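Local atomic coordinates of tyrocidine synthase 3 (Brevibacillus parabrevis, PDB entry 4MRT), a protein that probably serves in nonribosomal tyrocidine synthesis, its peptidyl carrier domain holding amino acid or peptide intermediates on a phosphopantetheine arm. Residues A[20-25]-A[35-40]; A[49-54]-A[60-65]. The protein carries 1 engineered substitution. All coordinates share one frame; numbering follows the deposited sequence.

Both contacts lie within the small helical carrier domain, their centres about 13 Å apart, and contact 1 closes along the chain before contact 2 opens. Contact 1 folds residues 35-40, part of the long loop between helices 13-26 and 44-58, back against helix 13-26; contact 2 sets helix 44-58 against segment 60-65, a connection running into the start of helix 64-69. The two meet at Val50, whose CG1 lies 3.7 Å from Trp22 NE1, while its CG2 touches Phe37. One continuous apolar core thus joins these elements. Bound coenzyme A lies about 8 Å from the side chain of Phe37 and about 7 Å from that of Leu64; its pocket includes His43, Ala44, Lys65, Phe68 and Ala69.

Contact 1: residues A[20-25]-A[35-40]; sequences EIWERV and DNFFQI
Trp22 and Phe37 mark the closest approach of the two backbones, their CA atoms 8.2 Å apart, and the gap is spanned from helix 13-26 by the Trp22 side chain, which meets both side chains and backbone of the loop. Within the loop, the backbone turns sharply: Phe38 N bonds to Asn36 OD1 at 2.7 Å, in the carbonyl plane, an Asx turn, and Gln39 N bonds to Asn36 O. The CB of Asn36 points away from the helix and that of Phe37 toward it.

The heart of the contact is a T-shaped pair. The Phe37 ring presents its edge to one face of the indole, with centroid to centroid (six-membered ring of Trp22) 4.7 Å and planes at 63°. Phe37 CD1 stands over the middle of the indole face, 3.5 Å above its plane. Farther out along the ring, Phe37 CB rests against Trp22 CH2 at 3.5 Å. CG anti to the backbone N (chi1 -174°) carries the phenyl over the indole, and the steep angle between the planes keeps it edge-on. In the four-helix fold of carrier proteins, this long loop lies between the first helix and helix 44-58, and here the tryptophan ties it to the core. Replacing Trp22 by an alanine would remove the indole and is likely to open a gap between helix and loop, leaving the edge of Phe37 without the face it packs on.

Two lesser contacts flank the pair. Asp35 O meets the indole at its edge, near the ring plane, 3.7 Å from Trp22 CZ3, and Ile40 CD1 comes obliquely to within 4.2 Å of Trp22 CE3. The carboxylate of Asp35 turns to the backbone N of Gly32. Phe37 CD2 sits over the rim of the Phe38 ring, which in turn stacks with Phe68 of the coenzyme A pocket.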
ATOM      1  N   GLU A  20      22.116   6.575   3.099  1.00 34.38           N
ATOM      2  CA  GLU A  20      22.126   6.479   4.562  1.00 36.55           C
ATOM      3  C   GLU A  20      20.712   6.695   5.074  1.00 32.43           C
ATOM      4  O   GLU A  20      20.245   6.009   5.986  1.00 30.30           O
ATOM      5  CB  GLU A  20      23.083   7.490   5.224  1.00 40.74           C
ATOM      6  CG  GLU A  20      24.554   7.515   4.768  1.00 45.82           C
ATOM      7  CD  GLU A  20      25.141   6.187   4.276  1.00 51.82           C
ATOM      8  OE1 GLU A  20      24.908   5.135   4.917  1.00 57.82           O
ATOM      9  OE2 GLU A  20      25.887   6.200   3.255  1.00 49.94           O
ATOM     10  N   ILE A  21      20.028   7.655   4.478  1.00 28.37           N
ATOM     11  CA  ILE A  21      18.629   7.877   4.790  1.00 28.14           C
ATOM     12  C   ILE A  21      17.775   6.616   4.514  1.00 26.24           C
ATOM     13  O   ILE A  21      16.981   6.194   5.357  1.00 25.64           O
ATOM     14  CB  ILE A  21      18.079   9.081   4.007  1.00 28.24           C
ATOM     15  CG1 ILE A  21      18.689  10.369   4.561  1.00 29.23           C
ATOM     16  CG2 ILE A  21      16.565   9.121   4.106  1.00 27.30           C
ATOM     17  CD1 ILE A  21      18.477  11.608   3.711  1.00 30.19           C
ATOM     18  N   TRP A  22      17.955   6.019   3.346  1.00 24.72           N
ATOM     19  CA  TRP A  22      17.176   4.842   2.950  1.00 25.80           C
ATOM     20  C   TRP A  22      17.476   3.648   3.866  1.00 26.32           C
ATOM     21  O   TRP A  22      16.571   2.916   4.273  1.00 24.57           O
ATOM     22  CB  TRP A  22      17.509   4.436   1.517  1.00 24.29           C
ATOM     23  CG  TRP A  22      16.813   5.197   0.444  1.00 22.59           C
ATOM     24  CD1 TRP A  22      16.405   6.497   0.476  1.00 21.91           C
ATOM     25  CD2 TRP A  22      16.483   4.700  -0.861  1.00 20.50           C
ATOM     26  NE1 TRP A  22      15.811   6.831  -0.723  1.00 20.93           N
ATOM     27  CE2 TRP A  22      15.847   5.748  -1.559  1.00 20.58           C
ATOM     28  CE3 TRP A  22      16.655   3.463  -1.504  1.00 19.66           C
ATOM     29  CZ2 TRP A  22      15.385   5.599  -2.879  1.00 19.86           C
ATOM     30  CZ3 TRP A  22      16.201   3.325  -2.815  1.00 20.15           C
ATOM     31  CH2 TRP A  22      15.574   4.380  -3.475  1.00 18.77           C
ATOM     32  N   GLU A  23      18.758   3.453   4.172  1.00 26.63           N
ATOM     33  CA  GLU A  23      19.208   2.364   5.048  1.00 28.27           C
ATOM     34  C   GLU A  23      18.582   2.461   6.431  1.00 27.52           C
ATOM     35  O   GLU A  23      18.151   1.471   7.008  1.00 28.23           O
ATOM     36  CB  GLU A  23      20.744   2.367   5.153  1.00 30.40           C
ATOM     37  CG  GLU A  23      21.408   1.874   3.880  1.00 32.88           C
ATOM     38  CD  GLU A  23      22.915   2.076   3.849  1.00 34.91           C
ATOM     39  OE1 GLU A  23      23.536   1.640   2.856  1.00 34.49           O
ATOM     40  OE2 GLU A  23      23.466   2.667   4.807  1.00 37.60           O
ATOM     41  N   ARG A  24      18.535   3.675   6.947  1.00 28.47           N
ATOM     42  CA  ARG A  24      17.959   3.953   8.248  1.00 31.45           C
ATOM     43  C   ARG A  24      16.432   3.782   8.250  1.00 30.47           C
ATOM     44  O   ARG A  24      15.869   3.286   9.220  1.00 28.53           O
ATOM     45  CB  ARG A  24      18.374   5.378   8.643  1.00 36.98           C
ATOM     46  CG  ARG A  24      17.407   6.232   9.442  1.00 40.10           C
ATOM     47  CD  ARG A  24      17.684   7.689   9.107  1.00 44.83           C
ATOM     48  NE  ARG A  24      19.116   8.001   9.233  1.00 48.96           N
ATOM     49  CZ  ARG A  24      19.762   8.964   8.569  1.00 51.86           C
ATOM     50  NH1 ARG A  24      19.132   9.744   7.701  1.00 53.17           N
ATOM     51  NH2 ARG A  24      21.061   9.154   8.773  1.00 51.80           N
ATOM     52  N   VAL A  25      15.776   4.202   7.165  1.00 28.02           N
ATOM     53  CA  VAL A  25      14.321   4.076   7.030  1.00 25.77           C
ATOM     54  C   VAL A  25      13.958   2.600   6.846  1.00 22.95           C
ATOM     55  O   VAL A  25      13.064   2.093   7.507  1.00 23.87           O
ATOM     56  CB  VAL A  25      13.778   4.994   5.898  1.00 26.41           C
ATOM     57  CG1 VAL A  25      12.323   4.672   5.539  1.00 28.98           C
ATOM     58  CG2 VAL A  25      13.854   6.445   6.317  1.00 27.05           C
ATOM     59  N   ASP A  35      19.185   0.401  -6.894  1.00 20.91           N
ATOM     60  CA  ASP A  35      18.260  -0.510  -6.215  1.00 21.08           C
ATOM     61  C   ASP A  35      16.879   0.147  -6.236  1.00 18.06           C
ATOM     62  O   ASP A  35      16.723   1.319  -5.907  1.00 17.76           O
ATOM     63  CB  ASP A  35      18.642  -0.771  -4.754  1.00 21.15           C
ATOM     64  CG  ASP A  35      19.913  -1.618  -4.591  1.00 24.04           C
ATOM     65  OD1 ASP A  35      20.446  -2.148  -5.582  1.00 24.99           O
ATOM     66  OD2 ASP A  35      20.381  -1.751  -3.428  1.00 25.25           O
ATOM     67  N   ASN A  36      15.887  -0.603  -6.630  1.00 17.78           N
ATOM     68  CA  ASN A  36      14.519  -0.095  -6.577  1.00 17.30           C
ATOM     69  C   ASN A  36      13.979  -0.075  -5.143  1.00 16.30           C
ATOM     70  O   ASN A  36      13.877  -1.114  -4.511  1.00 15.96           O
ATOM     71  CB  ASN A  36      13.615  -0.923  -7.469  1.00 18.53           C
ATOM     72  CG  ASN A  36      12.201  -0.382  -7.500  1.00 17.74           C
ATOM     73  OD1 ASN A  36      11.642  -0.064  -6.472  1.00 17.84           O
ATOM     74  ND2 ASN A  36      11.642  -0.241  -8.686  1.00 19.50           N
ATOM     75  N   PHE A  37      13.614   1.106  -4.651  1.00 16.70           N
ATOM     76  CA  PHE A  37      13.120   1.310  -3.273  1.00 18.03           C
ATOM     77  C   PHE A  37      12.060   0.294  -2.856  1.00 18.07           C
ATOM     78  O   PHE A  37      12.092  -0.220  -1.737  1.00 16.26           O
ATOM     79  CB  PHE A  37      12.556   2.737  -3.122  1.00 19.46           C
ATOM     80  CG  PHE A  37      12.144   3.109  -1.722  1.00 19.91           C
ATOM     81  CD1 PHE A  37      13.100   3.286  -0.717  1.00 21.24           C
ATOM     82  CD2 PHE A  37      10.797   3.306  -1.403  1.00 20.90           C
ATOM     83  CE1 PHE A  37      12.726   3.646   0.566  1.00 21.07           C
ATOM     84  CE2 PHE A  37      10.423   3.683  -0.118  1.00 20.66           C
ATOM     85  CZ  PHE A  37      11.381   3.842   0.867  1.00 20.97           C
ATOM     86  N   PHE A  38      11.145  -0.011  -3.778  1.00 17.46           N
ATOM     87  CA  PHE A  38      10.012  -0.863  -3.493  1.00 18.16           C
ATOM     88  C   PHE A  38      10.315  -2.343  -3.619  1.00 18.75           C
ATOM     89  O   PHE A  38       9.476  -3.143  -3.247  1.00 20.03           O
ATOM     90  CB  PHE A  38       8.830  -0.446  -4.380  1.00 17.68           C
ATOM     91  CG  PHE A  38       8.417   0.971  -4.124  1.00 17.68           C
ATOM     92  CD1 PHE A  38       7.725   1.285  -2.980  1.00 17.99           C
ATOM     93  CD2 PHE A  38       8.834   2.003  -4.965  1.00 18.04           C
ATOM     94  CE1 PHE A  38       7.400   2.589  -2.691  1.00 18.84           C
ATOM     95  CE2 PHE A  38       8.506   3.306  -4.691  1.00 17.72           C
ATOM     96  CZ  PHE A  38       7.787   3.603  -3.559  1.00 19.34           C
ATOM     97  N   GLN A  39      11.490  -2.703  -4.129  1.00 18.95           N
ATOM     98  CA  GLN A  39      11.896  -4.111  -4.211  1.00 22.67           C
ATOM     99  C   GLN A  39      12.782  -4.520  -3.026  1.00 21.30           C
ATOM    100  O   GLN A  39      13.017  -5.694  -2.811  1.00 19.71           O
ATOM    101  CB  GLN A  39      12.647  -4.387  -5.518  1.00 26.67           C
ATOM    102  CG  GLN A  39      11.742  -4.590  -6.715  1.00 31.93           C
ATOM    103  CD  GLN A  39      12.490  -4.560  -8.031  1.00 38.01           C
ATOM    104  OE1 GLN A  39      13.725  -4.433  -8.079  1.00 41.10           O
ATOM    105  NE2 GLN A  39      11.740  -4.669  -9.119  1.00 43.94           N
ATOM    106  N   ILE A  40      13.259  -3.541  -2.274  1.00 21.38           N
ATOM    107  CA  ILE A  40      14.173  -3.778  -1.166  1.00 22.49           C
ATOM    108  C   ILE A  40      13.552  -3.450   0.202  1.00 22.24           C
ATOM    109  O   ILE A  40      14.268  -3.256   1.195  1.00 21.43           O
ATOM    110  CB  ILE A  40      15.498  -3.015  -1.377  1.00 22.67           C
ATOM    111  CG1 ILE A  40      15.273  -1.522  -1.368  1.00 21.63           C
ATOM    112  CG2 ILE A  40      16.141  -3.452  -2.691  1.00 23.66           C
ATOM    113  CD1 ILE A  40      16.545  -0.732  -1.281  1.00 22.90           C
TER

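Contact 2: residues A[49-54]-A[60-65]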
ATOM      1  N   ALA A  49       8.435   8.906   5.095  1.00 22.65           N
ATOM      2  CA  ALA A  49       9.601   9.101   5.938  1.00 24.08           C
ATOM      3  C   ALA A  49      10.812   9.482   5.102  1.00 24.98           C
ATOM      4  O   ALA A  49      11.566  10.369   5.502  1.00 26.11           O
ATOM      5  CB  ALA A  49       9.902   7.852   6.746  1.00 23.76           C
ATOM      6  N   VAL A  50      11.013   8.834   3.955  1.00 23.44           N
ATOM      7  CA  VAL A  50      12.108   9.238   3.061  1.00 23.25           C
ATOM      8  C   VAL A  50      11.980  10.696   2.624  1.00 24.17           C
ATOM      9  O   VAL A  50      12.972  11.430   2.675  1.00 23.84           O
ATOM     10  CB  VAL A  50      12.271   8.326   1.825  1.00 22.97           C
ATOM     11  CG1 VAL A  50      13.219   8.941   0.786  1.00 23.78           C
ATOM     12  CG2 VAL A  50      12.780   6.967   2.241  1.00 22.53           C
ATOM     13  N   ALA A  51      10.786  11.104   2.185  1.00 24.82           N
ATOM     14  CA  ALA A  51      10.531  12.475   1.745  1.00 26.00           C
ATOM     15  C   ALA A  51      10.669  13.509   2.878  1.00 27.73           C
ATOM     16  O   ALA A  51      11.193  14.613   2.672  1.00 30.33           O
ATOM     17  CB  ALA A  51       9.149  12.567   1.108  1.00 26.17           C
ATOM     18  N   ALA A  52      10.211  13.160   4.075  1.00 29.51           N
ATOM     19  CA  ALA A  52      10.421  14.029   5.242  1.00 30.46           C
ATOM     20  C   ALA A  52      11.926  14.292   5.530  1.00 31.78           C
ATOM     21  O   ALA A  52      12.328  15.428   5.814  1.00 30.60           O
ATOM     22  CB  ALA A  52       9.739  13.451   6.467  1.00 30.74           C
ATOM     23  N   GLN A  53      12.745  13.253   5.440  1.00 30.94           N
ATOM     24  CA  GLN A  53      14.166  13.387   5.757  1.00 34.14           C
ATOM     25  C   GLN A  53      14.950  14.084   4.644  1.00 34.95           C
ATOM     26  O   GLN A  53      15.987  14.689   4.917  1.00 35.42           O
ATOM     27  CB  GLN A  53      14.791  12.032   6.076  1.00 34.09           C
ATOM     28  CG  GLN A  53      13.899  11.205   6.970  1.00 36.53           C
ATOM     29  CD  GLN A  53      14.623  10.282   7.903  1.00 38.68           C
ATOM     30  OE1 GLN A  53      14.032   9.775   8.856  1.00 39.67           O
ATOM     31  NE2 GLN A  53      15.895  10.044   7.642  1.00 39.79           N
ATOM     32  N   VAL A  54      14.471  13.997   3.403  1.00 33.75           N
ATOM     33  CA  VAL A  54      15.075  14.764   2.307  1.00 34.84           C
ATOM     34  C   VAL A  54      14.812  16.259   2.508  1.00 36.76           C
ATOM     35  O   VAL A  54      15.688  17.073   2.261  1.00 37.34           O
ATOM     36  CB  VAL A  54      14.569  14.303   0.923  1.00 33.46           C
ATOM     37  CG1 VAL A  54      14.834  15.347  -0.164  1.00 33.07           C
ATOM     38  CG2 VAL A  54      15.204  12.982   0.545  1.00 32.83           C
ATOM     39  N   VAL A  60      14.505  20.446   0.372  1.00 43.37           N
ATOM     40  CA  VAL A  60      13.896  20.144  -0.919  1.00 44.31           C
ATOM     41  C   VAL A  60      12.609  19.340  -0.713  1.00 42.19           C
ATOM     42  O   VAL A  60      12.572  18.361   0.035  1.00 41.36           O
ATOM     43  CB  VAL A  60      14.854  19.366  -1.850  1.00 46.60           C
ATOM     44  CG1 VAL A  60      14.159  18.993  -3.164  1.00 47.08           C
ATOM     45  CG2 VAL A  60      16.113  20.178  -2.124  1.00 48.35           C
ATOM     46  N   GLU A  61      11.563  19.785  -1.390  1.00 41.78           N
ATOM     47  CA  GLU A  61      10.271  19.128  -1.385  1.00 43.46           C
ATOM     48  C   GLU A  61      10.351  17.985  -2.377  1.00 39.01           C
ATOM     49  O   GLU A  61      10.476  18.217  -3.575  1.00 38.29           O
ATOM     50  CB  GLU A  61       9.183  20.108  -1.830  1.00 47.24           C
ATOM     51  CG  GLU A  61       7.788  19.745  -1.355  1.00 52.66           C
ATOM     52  CD  GLU A  61       7.430  20.417  -0.039  1.00 57.60           C
ATOM     53  OE1 GLU A  61       6.251  20.806   0.121  1.00 61.99           O
ATOM     54  OE2 GLU A  61       8.319  20.560   0.833  1.00 60.10           O
ATOM     55  N   LEU A  62      10.310  16.752  -1.882  1.00 35.35           N
ATOM     56  CA  LEU A  62      10.307  15.583  -2.759  1.00 32.58           C
ATOM     57  C   LEU A  62       8.865  15.127  -2.972  1.00 31.20           C
ATOM     58  O   LEU A  62       8.302  14.456  -2.106  1.00 29.80           O
ATOM     59  CB  LEU A  62      11.131  14.452  -2.143  1.00 32.50           C
ATOM     60  CG  LEU A  62      11.209  13.114  -2.873  1.00 32.50           C
ATOM     61  CD1 LEU A  62      11.650  13.331  -4.308  1.00 33.13           C
ATOM     62  CD2 LEU A  62      12.157  12.162  -2.158  1.00 34.18           C
ATOM     63  N   PRO A  63       8.259  15.476  -4.128  1.00 30.18           N
ATOM     64  CA  PRO A  63       6.899  14.989  -4.331  1.00 26.34           C
ATOM     65  C   PRO A  63       6.906  13.465  -4.359  1.00 24.86           C
ATOM     66  O   PRO A  63       7.833  12.837  -4.867  1.00 23.29           O
ATOM     67  CB  PRO A  63       6.503  15.590  -5.689  1.00 26.86           C
ATOM     68  CG  PRO A  63       7.451  16.739  -5.896  1.00 27.47           C
ATOM     69  CD  PRO A  63       8.734  16.236  -5.295  1.00 28.83           C
ATOM     70  N   LEU A  64       5.897  12.863  -3.759  1.00 24.07           N
ATOM     71  CA  LEU A  64       5.872  11.423  -3.646  1.00 23.62           C
ATOM     72  C   LEU A  64       5.815  10.750  -4.993  1.00 23.97           C
ATOM     73  O   LEU A  64       6.434   9.702  -5.177  1.00 26.08           O
ATOM     74  CB  LEU A  64       4.742  10.966  -2.743  1.00 22.68           C
ATOM     75  CG  LEU A  64       5.088  10.927  -1.251  1.00 24.01           C
ATOM     76  CD1 LEU A  64       6.293  10.040  -0.984  1.00 23.89           C
ATOM     77  CD2 LEU A  64       5.323  12.303  -0.654  1.00 23.21           C
ATOM     78  N   LYS A  65       5.091  11.354  -5.932  1.00 24.70           N
ATOM     79  CA  LYS A  65       4.951  10.809  -7.273  1.00 25.91           C
ATOM     80  C   LYS A  65       6.311  10.668  -7.962  1.00 24.93           C
ATOM     81  O   LYS A  65       6.515   9.753  -8.742  1.00 23.30           O
ATOM     82  CB  LYS A  65       3.983  11.656  -8.132  1.00 28.29           C
ATOM     83  CG  LYS A  65       4.561  12.962  -8.668  1.00 32.09           C
ATOM     84  CD  LYS A  65       3.494  13.983  -9.050  1.00 35.32           C
ATOM     85  CE  LYS A  65       2.494  13.404 -10.041  1.00 38.81           C
ATOM     86  NZ  LYS A  65       1.761  14.466 -10.798  1.00 40.34           N
TER
HETATM   87  O   HOH W   1      10.152  16.383   0.887  1.00 40.56           O
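Apolar packing between Val54, Ala51 and Leu62 makes up most of this contact, where the backbones come close enough for Ala51 and Leu62 to have CA atoms 5.5 Å apart. The small methyl of Ala51 is consistent with this close approach: its CB lies 4.2 Å from Leu62 CB and 4.2 Å from Leu64 CD2. The two branches of Val54 divide the work. CG1, anti to the backbone N (chi1 162°), faces Val60 CB at 4.4 Å, whereas CG2 meets Leu62 CD2 at 4.2 Å, the side chains of Val54 and Leu62 crossing at about a right angle.

Polar groups are joined through a single water. It donates to Ala51 O at 2.7 Å and to Val60 O at 3.2 Å, and accepts from the backbone N of Leu62 at 2.8 Å, linking helix and extended connection where they make no direct bond.

Pro63 stands at the N-cap position of helix 64-69, whose Lys65 belongs to the coenzyme A pocket. Ala51 and Leu64 each also pack on an aromatic side chain of the chain of another protein. Inside the domain, Leu62 reaches Leu76 and Tyr79 of helix 73-81, and Val54 touches Val80 of that helix and Leu18 of helix 13-26.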